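Long-range contact in HTH marR-type domain-containing protein (Streptococcus agalactiae serotype III, PDB 7DVU), which binds heme b and, as a MarR-family protein, probably acts as a DNA-binding transcription regulator: residues A[33-38]-A[71-76]. Numbering follows the deposited sequence.
Sequences GPQGHL and KRMEKN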
loop_
_atom_site.group_PDB
_atom_site.type_symbol
_atom_site.label_atom_id
_atom_site.label_comp_id
_atom_site.label_asym_id
_atom_site.label_seq_id
_atom_site.Cartn_x
_atom_site.Cartn_y
_atom_site.Cartn_z
ATOM N N GLY A 33 -10.194 13.709 -1.610
ATOM C CA GLY A 33 -10.557 12.925 -2.787
ATOM C C GLY A 33 -11.543 13.625 -3.730
ATOM O O GLY A 33 -11.306 14.757 -4.152
ATOM N N PRO A 34 -12.666 12.968 -4.116
ATOM C CA PRO A 34 -13.589 13.511 -5.117
ATOM C C PRO A 34 -14.312 14.820 -4.778
ATOM O O PRO A 34 -14.646 15.559 -5.690
ATOM C CB PRO A 34 -14.592 12.375 -5.402
ATOM C CG PRO A 34 -14.498 11.473 -4.192
ATOM C CD PRO A 34 -13.087 11.634 -3.651
ATOM N N GLN A 35 -14.551 15.109 -3.490
ATOM C CA GLN A 35 -15.145 16.391 -3.134
ATOM C C GLN A 35 -14.202 17.495 -3.621
ATOM O O GLN A 35 -14.618 18.431 -4.315
ATOM C CB GLN A 35 -15.432 16.483 -1.630
ATOM C CG GLN A 35 -16.623 15.646 -1.202
ATOM C CD GLN A 35 -17.048 15.924 0.219
ATOM O OE1 GLN A 35 -17.214 17.067 0.648
ATOM N NE2 GLN A 35 -17.254 14.858 0.968
ATOM N N GLY A 36 -12.917 17.359 -3.268
ATOM C CA GLY A 36 -11.923 18.362 -3.609
ATOM C C GLY A 36 -11.779 18.535 -5.119
ATOM O O GLY A 36 -11.548 19.666 -5.566
ATOM N N HIS A 37 -11.898 17.419 -5.883
ATOM C CA HIS A 37 -11.748 17.481 -7.326
ATOM C C HIS A 37 -12.849 18.361 -7.902
ATOM O O HIS A 37 -12.581 19.207 -8.735
ATOM C CB HIS A 37 -11.748 16.069 -7.963
ATOM C CG HIS A 37 -11.489 16.057 -9.439
ATOM N ND1 HIS A 37 -12.465 16.346 -10.387
ATOM C CD2 HIS A 37 -10.387 15.746 -10.154
ATOM C CE1 HIS A 37 -11.958 16.243 -11.603
ATOM N NE2 HIS A 37 -10.692 15.861 -11.486
ATOM N N LEU A 38 -14.082 18.135 -7.443
ATOM C CA LEU A 38 -15.260 18.826 -7.913
ATOM C C LEU A 38 -15.214 20.294 -7.469
ATOM O O LEU A 38 -15.499 21.186 -8.253
ATOM C CB LEU A 38 -16.486 18.104 -7.339
ATOM C CG LEU A 38 -17.747 18.300 -8.182
ATOM C CD1 LEU A 38 -17.444 17.973 -9.640
ATOM C CD2 LEU A 38 -18.875 17.425 -7.669
ATOM N N LYS A 71 -24.866 15.276 -2.674
ATOM C CA LYS A 71 -25.718 15.460 -1.509
ATOM C C LYS A 71 -24.860 15.752 -0.272
ATOM O O LYS A 71 -25.242 16.576 0.573
ATOM C CB LYS A 71 -26.652 14.255 -1.333
ATOM C CG LYS A 71 -27.444 14.204 -0.032
ATOM C CD LYS A 71 -28.444 13.058 0.042
ATOM C CE LYS A 71 -29.000 12.841 1.439
ATOM N NZ LYS A 71 -30.218 11.985 1.443
ATOM N N ARG A 72 -23.692 15.089 -0.186
ATOM C CA ARG A 72 -22.786 15.276 0.944
ATOM C C ARG A 72 -22.086 16.636 0.842
ATOM O O ARG A 72 -21.906 17.327 1.839
ATOM C CB ARG A 72 -21.763 14.138 1.037
ATOM C CG ARG A 72 -22.209 12.958 1.890
ATOM C CD ARG A 72 -21.519 11.663 1.496
ATOM N NE ARG A 72 -20.103 11.816 1.162
ATOM C CZ ARG A 72 -19.475 11.188 0.160
ATOM N NH1 ARG A 72 -20.137 10.377 -0.651
ATOM N NH2 ARG A 72 -18.183 11.391 -0.039
ATOM N N MET A 73 -21.701 17.017 -0.378
ATOM C CA MET A 73 -21.121 18.324 -0.603
ATOM C C MET A 73 -22.123 19.435 -0.264
ATOM O O MET A 73 -21.727 20.452 0.304
ATOM C CB MET A 73 -20.623 18.436 -2.042
ATOM C CG MET A 73 -19.470 17.495 -2.291
ATOM S SD MET A 73 -18.860 17.548 -3.956
ATOM C CE MET A 73 -18.149 19.198 -4.010
ATOM N N GLU A 74 -23.416 19.199 -0.551
ATOM C CA GLU A 74 -24.474 20.134 -0.222
ATOM C C GLU A 74 -24.671 20.233 1.298
ATOM O O GLU A 74 -24.888 21.327 1.809
ATOM C CB GLU A 74 -25.792 19.795 -0.912
ATOM C CG GLU A 74 -26.826 20.862 -0.636
ATOM C CD GLU A 74 -28.089 20.824 -1.459
ATOM O OE1 GLU A 74 -28.682 19.732 -1.565
ATOM O OE2 GLU A 74 -28.472 21.914 -1.990
ATOM N N LYS A 75 -24.610 19.087 1.984
ATOM C CA LYS A 75 -24.648 19.004 3.431
ATOM C C LYS A 75 -23.533 19.867 4.004
ATOM O O LYS A 75 -23.810 20.717 4.844
ATOM C CB LYS A 75 -24.469 17.560 3.906
ATOM C CG LYS A 75 -25.746 16.746 4.065
ATOM C CD LYS A 75 -25.506 15.245 4.040
ATOM C CE LYS A 75 -26.713 14.430 4.458
ATOM N NZ LYS A 75 -26.885 14.407 5.933
ATOM N N ASN A 76 -22.299 19.651 3.515
ATOM C CA ASN A 76 -21.113 20.391 3.923
ATOM C C ASN A 76 -21.255 21.891 3.660
ATOM O O ASN A 76 -20.534 22.686 4.252
ATOM C CB ASN A 76 -19.840 19.835 3.277
ATOM C CG ASN A 76 -19.509 18.459 3.813
ATOM O OD1 ASN A 76 -20.007 18.082 4.864
ATOM N ND2 ASN A 76 -18.689 17.700 3.107
HETATM O O HOH W 1 -17.644 14.789 3.819
#
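Gln35, in the first turn of helix 34-44, reaches Met73 and Asn76 near the end of helix 63-76, and the short helical segments meet at 77°. Its CB points toward the partner helix. With CG anti to the carbonyl carbon (chi1 -74°) and the chain extended beyond it, the side chain lies alongside Met73, each heading for the other's helix, and Gln35 CG packs on Met73 CG at 3.6 Å. Gln35 CD follows, 3.8 Å from the same Met73 CG. At the tip, Gln35 OE1, also close to that CG, accepts a hydrogen bond from Asn76 ND2 (2.9 Å), bent at the hydrogen yet directed at a lone pair in the carbonyl plane; the amide planes lie 26° apart. Gln35 NE2 donates to a water at 2.9 Å, which also accepts a longer bond from Asn76 ND2. Arg72 crosses beyond this NE2 end, its NH2 3.7 Å from Gln35 NE2 and its guanidinium turned steeply against the amide. The bend at the end of Met73 places CE 3.6 Å from the backbone Gln35 O, while SD meets Leu38 CD2 at 3.7 Å. Leu38 continues this apolar layer onto Ala55 and Leu59 of helix 52-59, joining three helices of the winged helix-turn-helix domain. Direct and water-mediated links thus occupy both ends of the Gln35 amide, which should limit its rotation, beside an apolar seam of thioether and leucine.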